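Local structure of export chaperone SatS (Mycobacterium tuberculosis H37Rv, 6DNM) at residues G17-I21 against T32-Y36; R46-V52 against S185-E190; R147-L152 against A171-W176. The protein acts as a chaperone for the SecA2 protein export pathway of the bacterium. All coordinates share one frame. Residue numbers count along the deposited sequence, not the author numbering.

Interaction 1. Residues G17-I21 against T32-Y36; sequences GIDPI and TLRCY
Ile21, in the p, t rotamer, lays its CG1 against CG2 of Thr32 at 3.6 Å and brings its CG2 to 3.8 Å from Arg34 NH1. The strands run antiparallel, their short axes at 134° and 4.6 Å apart at closest approach. Asp19 pairs with Arg34 (CA-CA 5.3 Å) and Ile21 with Thr32 (5.6 Å), both hydrogen-bonded pairs: Asp19 N to Arg34 O 2.8 Å, Arg34 N to Asp19 O 2.9 Å, Ile21 N to Thr32 O 2.9 Å, Thr32 N to Ile21 O 3.3 Å. Between them Pro20 faces Leu33 in a non-hydrogen-bonded pair (CA-CA 4.5 Å) that needs no NH. Its CG lies 4.1 Å from Leu33 CD2, and Trp13 of helix 12-16 packs on both residues. Asp19 OD2 and Arg34 NH2 make a long salt bridge (3.8 Å), weak because no N-H aims at the oxygen; NH2 is less surely placed. Gly17 closes the preceding helix with a Schellman motif; its positive phi (73°) suits a residue without CB. A water joins Gly17 O (2.7 Å) to Tyr36 N (3.0 Å). Beta-branched Ile21 and Thr32 suit the extended strands of this antiparallel beta hairpin, 19-24 with 29-37.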
loop_
_atom_site.group_PDB
_atom_site.type_symbol
_atom_site.label_atom_id
_atom_site.label_comp_id
_atom_site.label_asym_id
_atom_site.label_seq_id
_atom_site.Cartn_x
_atom_site.Cartn_y
_atom_site.Cartn_z
ATOM N N GLY A 17 1.514 15.167 -8.060
ATOM C CA GLY A 17 1.071 13.915 -8.645
ATOM C C GLY A 17 1.555 12.680 -7.928
ATOM O O GLY A 17 1.543 11.592 -8.505
ATOM N N ILE A 18 1.984 12.818 -6.678
ATOM C CA ILE A 18 2.524 11.721 -5.889
ATOM C C ILE A 18 1.809 11.760 -4.544
ATOM O O ILE A 18 1.638 12.837 -3.968
ATOM C CB ILE A 18 4.053 11.874 -5.725
ATOM C CG1 ILE A 18 4.748 11.779 -7.096
ATOM C CG2 ILE A 18 4.615 10.850 -4.753
ATOM C CD1 ILE A 18 6.196 12.270 -7.130
ATOM N N ASP A 19 1.367 10.590 -4.058
ATOM C CA ASP A 19 0.570 10.518 -2.842
ATOM C C ASP A 19 1.394 9.972 -1.691
ATOM O O ASP A 19 1.939 8.864 -1.798
ATOM C CB ASP A 19 -0.628 9.570 -3.027
ATOM C CG ASP A 19 -1.700 10.115 -3.940
ATOM O OD1 ASP A 19 -1.856 11.347 -4.053
ATOM O OD2 ASP A 19 -2.406 9.276 -4.533
ATOM N N PRO A 20 1.422 10.655 -0.553
ATOM C CA PRO A 20 1.819 9.981 0.690
ATOM C C PRO A 20 0.762 8.962 1.073
ATOM O O PRO A 20 -0.438 9.200 0.929
ATOM C CB PRO A 20 1.865 11.124 1.714
ATOM C CG PRO A 20 1.930 12.404 0.879
ATOM C CD PRO A 20 1.129 12.082 -0.351
ATOM N N ILE A 21 1.216 7.796 1.529
ATOM C CA ILE A 21 0.300 6.745 1.954
ATOM C C ILE A 21 0.693 6.256 3.341
ATOM O O ILE A 21 1.841 6.390 3.769
ATOM C CB ILE A 21 0.203 5.562 0.956
ATOM C CG1 ILE A 21 1.491 4.741 0.951
ATOM C CG2 ILE A 21 -0.157 6.054 -0.452
ATOM C CD1 ILE A 21 1.372 3.447 0.135
ATOM N N THR A 32 5.033 6.046 3.216
ATOM C CA THR A 32 5.842 6.061 2.000
ATOM C C THR A 32 5.107 6.904 0.966
ATOM O O THR A 32 4.082 7.527 1.273
ATOM C CB THR A 32 6.187 4.639 1.521
ATOM O OG1 THR A 32 7.151 4.709 0.458
ATOM C CG2 THR A 32 4.955 3.884 1.023
ATOM N N LEU A 33 5.641 6.946 -0.258
ATOM C CA LEU A 33 5.021 7.657 -1.368
ATOM C C LEU A 33 4.690 6.681 -2.487
ATOM O O LEU A 33 5.413 5.703 -2.715
ATOM C CB LEU A 33 5.949 8.735 -1.956
ATOM C CG LEU A 33 6.491 9.796 -0.994
ATOM C CD1 LEU A 33 7.418 10.757 -1.725
ATOM C CD2 LEU A 33 5.356 10.565 -0.323
ATOM N N ARG A 34 3.600 6.968 -3.200
ATOM C CA ARG A 34 3.193 6.155 -4.336
ATOM C C ARG A 34 2.563 7.044 -5.395
ATOM O O ARG A 34 1.824 7.979 -5.075
ATOM C CB ARG A 34 2.164 5.109 -3.905
ATOM C CG ARG A 34 1.736 4.154 -5.034
ATOM C CD ARG A 34 0.306 4.439 -5.513
ATOM N NE ARG A 34 -0.581 4.477 -4.362
ATOM C CZ ARG A 34 -1.805 4.993 -4.309
ATOM N NH1 ARG A 34 -2.481 4.960 -3.187
ATOM N NH2 ARG A 34 -2.373 5.537 -5.362
ATOM N N CYS A 35 2.857 6.741 -6.658
ATOM C CA CYS A 35 2.216 7.411 -7.780
ATOM C C CYS A 35 1.891 6.375 -8.844
ATOM O O CYS A 35 2.215 5.192 -8.710
ATOM C CB CYS A 35 3.110 8.504 -8.370
ATOM S SG CYS A 35 4.572 7.870 -9.189
ATOM N N TYR A 36 1.246 6.825 -9.914
ATOM C CA TYR A 36 0.997 5.995 -11.083
ATOM C C TYR A 36 1.581 6.685 -12.304
ATOM O O TYR A 36 1.374 7.887 -12.504
ATOM C CB TYR A 36 -0.492 5.764 -11.278
ATOM C CG TYR A 36 -1.127 5.082 -10.096
ATOM C CD1 TYR A 36 -1.058 3.698 -9.926
ATOM C CD2 TYR A 36 -1.770 5.824 -9.129
ATOM C CE1 TYR A 36 -1.645 3.074 -8.821
ATOM C CE2 TYR A 36 -2.349 5.222 -8.047
ATOM C CZ TYR A 36 -2.284 3.852 -7.877
ATOM O OH TYR A 36 -2.875 3.271 -6.766
HETATM O O HOH W 1 0.117 9.542 -9.572
#

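Interaction 2. Residues R46-V52 against S185-E190; sequences RNGRISV and SRLRRE
This is a parallel strand pairing, in which strand 187-189 forms an edge of a small mixed sheet beside strand 49-52. The short axes run at 41° and pass 4.5 Å apart at closest approach. Ile50 pairs with Leu187, Ser51 with Arg188 and Val52 with Arg189, through Ile50 N to Arg186 O 2.7 Å, Arg188 N to Ile50 O 2.7 Å, Val52 N to Arg188 O 3.0 Å and Glu190 N to Val52 O 3.2 Å. A type I' turn, Arg46 to Arg49, joins strand 45-46 to strand 49-52; Asn47 and Gly48 tolerate its positive phi values (54° and 73°). On the Ser51 face, Arg188 (t, t, m) lies between two arginines: the Arg46 guanidinium stacks on it, centres 3.7 Å apart and planes at 15°, while Arg49 NH2 approaches its NH1 at 3.2 Å. Glu190 OE1 offsets some of this charge, forming a salt bridge with Arg46 NH2 (3.1 Å) and accepting from Ser51 OG (2.6 Å). Arg188 NH2 donates to Arg46 O (3.2 Å). On the other face, Leu187 CD2 touches Ile50 CD1 (4.1 Å) and Val52 CG1 (4.0 Å). There Ile50 reaches Ile130 and Tyr133 of helix 117-134, while Val52 meets Phe30 of strand 29-37.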
loop_
_atom_site.group_PDB
_atom_site.type_symbol
_atom_site.label_atom_id
_atom_site.label_comp_id
_atom_site.label_asym_id
_atom_site.label_seq_id
_atom_site.Cartn_x
_atom_site.Cartn_y
_atom_site.Cartn_z
ATOM N N ARG A 46 13.311 1.027 -4.587
ATOM C CA ARG A 46 14.213 0.610 -5.649
ATOM C C ARG A 46 14.209 -0.906 -5.714
ATOM O O ARG A 46 13.974 -1.579 -4.707
ATOM C CB ARG A 46 15.646 1.104 -5.399
ATOM C CG ARG A 46 16.215 0.635 -4.061
ATOM C CD ARG A 46 17.332 1.542 -3.547
ATOM N NE ARG A 46 18.029 0.954 -2.404
ATOM C CZ ARG A 46 17.763 1.238 -1.131
ATOM N NH1 ARG A 46 18.453 0.652 -0.161
ATOM N NH2 ARG A 46 16.810 2.107 -0.825
ATOM N N ASN A 47 14.456 -1.433 -6.913
ATOM C CA ASN A 47 14.594 -2.877 -7.121
ATOM C C ASN A 47 13.388 -3.655 -6.592
ATOM O O ASN A 47 13.523 -4.718 -5.981
ATOM C CB ASN A 47 15.911 -3.399 -6.542
ATOM C CG ASN A 47 17.116 -2.638 -7.069
ATOM O OD1 ASN A 47 17.206 -2.363 -8.262
ATOM N ND2 ASN A 47 18.042 -2.289 -6.181
ATOM N N GLY A 48 12.192 -3.114 -6.820
ATOM C CA GLY A 48 10.979 -3.814 -6.435
ATOM C C GLY A 48 10.661 -3.858 -4.956
ATOM O O GLY A 48 9.749 -4.597 -4.562
ATOM N N ARG A 49 11.376 -3.102 -4.122
ATOM C CA ARG A 49 11.086 -3.030 -2.694
ATOM C C ARG A 49 10.792 -1.588 -2.303
ATOM O O ARG A 49 11.469 -0.656 -2.751
ATOM C CB ARG A 49 12.238 -3.583 -1.842
ATOM C CG ARG A 49 12.575 -5.060 -2.086
ATOM C CD ARG A 49 12.939 -5.792 -0.785
ATOM N NE ARG A 49 14.128 -5.248 -0.136
ATOM C CZ ARG A 49 14.318 -5.238 1.180
ATOM N NH1 ARG A 49 13.395 -5.734 1.991
ATOM N NH2 ARG A 49 15.428 -4.722 1.687
ATOM N N ILE A 50 9.782 -1.423 -1.460
ATOM C CA ILE A 50 9.237 -0.121 -1.091
ATOM C C ILE A 50 9.923 0.355 0.181
ATOM O O ILE A 50 9.905 -0.341 1.201
ATOM C CB ILE A 50 7.722 -0.238 -0.857
ATOM C CG1 ILE A 50 7.019 -0.735 -2.125
ATOM C CG2 ILE A 50 7.144 1.076 -0.326
ATOM C CD1 ILE A 50 5.662 -1.343 -1.861
ATOM N N SER A 51 10.496 1.559 0.136
ATOM C CA SER A 51 11.074 2.162 1.334
ATOM C C SER A 51 9.963 2.653 2.257
ATOM O O SER A 51 9.132 3.473 1.854
ATOM C CB SER A 51 11.966 3.338 0.943
ATOM O OG SER A 51 13.141 2.896 0.289
ATOM N N VAL A 52 9.959 2.169 3.503
ATOM C CA VAL A 52 8.964 2.573 4.487
ATOM C C VAL A 52 9.631 3.261 5.668
ATOM O O VAL A 52 10.776 2.968 6.030
ATOM C CB VAL A 52 8.081 1.398 4.959
ATOM C CG1 VAL A 52 7.240 0.898 3.797
ATOM C CG2 VAL A 52 8.924 0.278 5.568
ATOM N N SER A 185 8.081 -8.829 2.901
ATOM C CA SER A 185 9.360 -8.960 2.212
ATOM C C SER A 185 9.619 -7.799 1.258
ATOM O O SER A 185 10.780 -7.546 0.913
ATOM C CB SER A 185 9.425 -10.294 1.461
ATOM O OG SER A 185 8.817 -10.213 0.177
ATOM N N ARG A 186 8.573 -7.091 0.829
ATOM C CA ARG A 186 8.695 -5.987 -0.112
ATOM C C ARG A 186 8.774 -4.625 0.564
ATOM O O ARG A 186 8.929 -3.616 -0.131
ATOM C CB ARG A 186 7.526 -5.993 -1.108
ATOM C CG ARG A 186 7.361 -7.286 -1.896
ATOM C CD ARG A 186 8.501 -7.500 -2.871
ATOM N NE ARG A 186 9.606 -8.202 -2.230
ATOM C CZ ARG A 186 10.822 -8.306 -2.755
ATOM N NH1 ARG A 186 11.086 -7.752 -3.931
ATOM N NH2 ARG A 186 11.775 -8.956 -2.100
ATOM N N LEU A 187 8.668 -4.564 1.889
ATOM C CA LEU A 187 8.747 -3.309 2.627
ATOM C C LEU A 187 10.129 -3.203 3.259
ATOM O O LEU A 187 10.416 -3.878 4.256
ATOM C CB LEU A 187 7.664 -3.268 3.704
ATOM C CG LEU A 187 6.217 -3.455 3.251
ATOM C CD1 LEU A 187 5.249 -3.298 4.422
ATOM C CD2 LEU A 187 5.861 -2.502 2.117
ATOM N N ARG A 188 10.969 -2.338 2.687
ATOM C CA ARG A 188 12.345 -2.137 3.131
ATOM C C ARG A 188 12.353 -1.066 4.219
ATOM O O ARG A 188 12.050 0.105 3.960
ATOM C CB ARG A 188 13.206 -1.709 1.942
ATOM C CG ARG A 188 14.693 -1.557 2.250
ATOM C CD ARG A 188 15.409 -0.646 1.245
ATOM N NE ARG A 188 15.219 -1.052 -0.151
ATOM C CZ ARG A 188 15.942 -1.974 -0.787
ATOM N NH1 ARG A 188 16.919 -2.616 -0.159
ATOM N NH2 ARG A 188 15.682 -2.257 -2.058
ATOM N N ARG A 189 12.702 -1.459 5.435
ATOM C CA ARG A 189 12.769 -0.506 6.532
ATOM C C ARG A 189 13.975 0.401 6.327
ATOM O O ARG A 189 15.109 -0.075 6.258
ATOM C CB ARG A 189 12.881 -1.261 7.854
ATOM C CG ARG A 189 11.547 -1.703 8.439
ATOM C CD ARG A 189 10.927 -2.858 7.676
ATOM N NE ARG A 189 9.862 -3.478 8.454
ATOM C CZ ARG A 189 8.993 -4.365 7.982
ATOM N NH1 ARG A 189 8.057 -4.855 8.788
ATOM N NH2 ARG A 189 9.051 -4.760 6.713
ATOM N N GLU A 190 13.732 1.701 6.194
ATOM C CA GLU A 190 14.832 2.654 6.105
ATOM C C GLU A 190 15.145 3.210 7.487
ATOM O O GLU A 190 14.706 2.658 8.494
ATOM C CB GLU A 190 14.502 3.790 5.133
ATOM C CG GLU A 190 14.180 3.326 3.724
ATOM C CD GLU A 190 15.416 3.060 2.884
ATOM O OE1 GLU A 190 15.328 3.182 1.647
ATOM O OE2 GLU A 190 16.479 2.735 3.454
HETATM O O HOH W 2 13.528 0.397 -1.183
#

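Interaction 3. Residues R147-L152 against A171-W176; sequences RPLGQL and AAVREW
Leu149, Glu175 and Pro148 carry this contact between two helices that cross nearly at right angles, the short axes of their segments at a crossing angle of -101° and 8.3 Å apart at closest approach. The backbones come nearest at Leu149 and Ala172, with CA atoms 4.2 Å apart, a closeness that the small methyl of alanine allows. Leu149 has the largest area covered; in its t, p rotamer it passes alongside helix 170-185, placing CD1 3.9 Å from Ala172 O and 4.1 Å from Trp176 CB, while CD2 approaches Trp176 N at 3.8 Å and sits at the edge of the indole. Glu175 supplies the one direct hydrogen bond between the segments. Its chi1 m, chi2 t side chain extends to the start of helix 148-157, where OE1 accepts from Leu149 N at 2.9 Å. In the first turn of a helix the backbone NH groups lack carbonyl partners from a preceding turn, so a carboxylate from another helix suits this place, and its negative charge also matches the positive end of the helix dipole. Pro148, just after the N-cap residue Arg147, belongs in a first turn, where a missing NH is no loss. Its CD lies 3.3 Å from Glu175 OE2, its CG 3.7 Å from Ala171 CB and its CB 4.3 Å from Ala172 CB. One turn on, Leu152 CD2 meets Ala172 CB at 3.7 Å. Helix 104-110 adjoins this crossing: its Phe108 meets both Leu152 and the Trp176 ring, while Leu104 and Val105 also touch Trp176, so all three helices share an apolar cluster.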
loop_
_atom_site.group_PDB
_atom_site.type_symbol
_atom_site.label_atom_id
_atom_site.label_comp_id
_atom_site.label_asym_id
_atom_site.label_seq_id
_atom_site.Cartn_x
_atom_site.Cartn_y
_atom_site.Cartn_z
ATOM N N ARG A 147 -8.898 -20.172 -5.886
ATOM C CA ARG A 147 -8.226 -20.551 -4.654
ATOM C C ARG A 147 -9.031 -20.111 -3.442
ATOM O O ARG A 147 -9.799 -19.146 -3.510
ATOM C CB ARG A 147 -6.852 -19.898 -4.603
ATOM C CG ARG A 147 -5.945 -20.313 -5.729
ATOM C CD ARG A 147 -4.612 -19.625 -5.618
ATOM N NE ARG A 147 -3.862 -19.765 -6.860
ATOM C CZ ARG A 147 -2.909 -20.669 -7.063
ATOM N NH1 ARG A 147 -2.290 -20.725 -8.237
ATOM N NH2 ARG A 147 -2.579 -21.517 -6.100
ATOM N N PRO A 148 -8.847 -20.790 -2.298
ATOM C CA PRO A 148 -9.621 -20.427 -1.094
ATOM C C PRO A 148 -9.593 -18.943 -0.751
ATOM O O PRO A 148 -10.649 -18.333 -0.533
ATOM C CB PRO A 148 -8.985 -21.304 -0.004
ATOM C CG PRO A 148 -8.537 -22.532 -0.751
ATOM C CD PRO A 148 -8.085 -22.043 -2.114
ATOM N N LEU A 149 -8.409 -18.329 -0.717
ATOM C CA LEU A 149 -8.334 -16.912 -0.374
ATOM C C LEU A 149 -8.993 -16.046 -1.446
ATOM O O LEU A 149 -9.767 -15.140 -1.128
ATOM C CB LEU A 149 -6.884 -16.492 -0.158
ATOM C CG LEU A 149 -6.696 -15.011 0.163
ATOM C CD1 LEU A 149 -7.377 -14.636 1.471
ATOM C CD2 LEU A 149 -5.220 -14.665 0.210
ATOM N N GLY A 150 -8.675 -16.293 -2.721
ATOM C CA GLY A 150 -9.257 -15.487 -3.784
ATOM C C GLY A 150 -10.768 -15.587 -3.823
ATOM O O GLY A 150 -11.461 -14.593 -4.050
ATOM N N GLN A 151 -11.296 -16.787 -3.576
ATOM C CA GLN A 151 -12.742 -16.981 -3.504
ATOM C C GLN A 151 -13.347 -16.202 -2.334
ATOM O O GLN A 151 -14.391 -15.548 -2.472
ATOM C CB GLN A 151 -13.007 -18.480 -3.372
ATOM C CG GLN A 151 -14.417 -18.900 -3.099
ATOM C CD GLN A 151 -14.481 -20.375 -2.740
ATOM O OE1 GLN A 151 -14.588 -20.732 -1.564
ATOM N NE2 GLN A 151 -14.404 -21.244 -3.752
ATOM N N LEU A 152 -12.694 -16.243 -1.174
ATOM C CA LEU A 152 -13.208 -15.538 -0.001
ATOM C C LEU A 152 -13.170 -14.024 -0.197
ATOM O O LEU A 152 -14.140 -13.321 0.122
ATOM C CB LEU A 152 -12.405 -15.963 1.229
ATOM C CG LEU A 152 -12.878 -15.477 2.601
ATOM C CD1 LEU A 152 -14.378 -15.654 2.784
ATOM C CD2 LEU A 152 -12.115 -16.215 3.693
ATOM N N ALA A 171 -7.782 -22.877 5.082
ATOM C CA ALA A 171 -7.006 -22.756 3.852
ATOM C C ALA A 171 -6.821 -21.292 3.468
ATOM O O ALA A 171 -5.704 -20.855 3.152
ATOM C CB ALA A 171 -7.677 -23.541 2.732
ATOM N N ALA A 172 -7.903 -20.506 3.524
ATOM C CA ALA A 172 -7.797 -19.086 3.205
ATOM C C ALA A 172 -6.834 -18.379 4.153
ATOM O O ALA A 172 -6.055 -17.520 3.725
ATOM C CB ALA A 172 -9.180 -18.439 3.254
ATOM N N VAL A 173 -6.859 -18.746 5.439
ATOM C CA VAL A 173 -5.943 -18.157 6.419
ATOM C C VAL A 173 -4.494 -18.447 6.054
ATOM O O VAL A 173 -3.639 -17.549 6.070
ATOM C CB VAL A 173 -6.282 -18.668 7.829
ATOM C CG1 VAL A 173 -5.166 -18.306 8.820
ATOM C CG2 VAL A 173 -7.609 -18.108 8.257
ATOM N N ARG A 174 -4.190 -19.714 5.758
ATOM C CA ARG A 174 -2.837 -20.093 5.365
ATOM C C ARG A 174 -2.380 -19.295 4.153
ATOM O O ARG A 174 -1.245 -18.802 4.112
ATOM C CB ARG A 174 -2.816 -21.588 5.048
ATOM C CG ARG A 174 -1.474 -22.271 5.199
ATOM C CD ARG A 174 -0.606 -22.138 3.951
ATOM N NE ARG A 174 -1.156 -22.796 2.766
ATOM C CZ ARG A 174 -1.063 -22.297 1.537
ATOM N NH1 ARG A 174 -1.586 -22.950 0.507
ATOM N NH2 ARG A 174 -0.440 -21.140 1.337
ATOM N N GLU A 175 -3.260 -19.137 3.165
ATOM C CA GLU A 175 -2.890 -18.394 1.970
ATOM C C GLU A 175 -2.700 -16.914 2.284
ATOM O O GLU A 175 -1.769 -16.278 1.770
ATOM C CB GLU A 175 -3.928 -18.636 0.870
ATOM C CG GLU A 175 -3.836 -20.070 0.313
ATOM C CD GLU A 175 -4.985 -20.480 -0.590
ATOM O OE1 GLU A 175 -5.871 -19.654 -0.874
ATOM O OE2 GLU A 175 -4.989 -21.655 -1.036
ATOM N N TRP A 176 -3.534 -16.356 3.165
ATOM C CA TRP A 176 -3.346 -14.960 3.549
ATOM C C TRP A 176 -2.024 -14.772 4.274
ATOM O O TRP A 176 -1.309 -13.792 4.035
ATOM C CB TRP A 176 -4.488 -14.469 4.436
ATOM C CG TRP A 176 -4.182 -13.100 4.942
ATOM C CD1 TRP A 176 -3.708 -12.768 6.180
ATOM C CD2 TRP A 176 -4.267 -11.880 4.204
ATOM N NE1 TRP A 176 -3.509 -11.411 6.263
ATOM C CE2 TRP A 176 -3.844 -10.843 5.061
ATOM C CE3 TRP A 176 -4.671 -11.560 2.905
ATOM C CZ2 TRP A 176 -3.821 -9.515 4.662
ATOM C CZ3 TRP A 176 -4.645 -10.245 2.513
ATOM C CH2 TRP A 176 -4.223 -9.237 3.384
#

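In the fold
From the N terminus, interaction 1 closes first, a hairpin of strands 19-24 and 29-37 with only ten residues between its segments. Interaction 2 then opens at residues 46-52 and closes at the C terminus, spanning 132 residues, rather more than half of them helical. Interaction 3 is nested inside that long loop, fixing helix 148-157 across helix 170-185, which leads directly into strand 187-189 of interaction 2. Interactions 1 and 2 touch, through a probable hydrogen bond from Thr32 OG1 to Ser51 O, joining the two sheets. Interaction 3 stands apart, its centre about 29 Å from that of interaction 1, on the opposite side of the chain's centre.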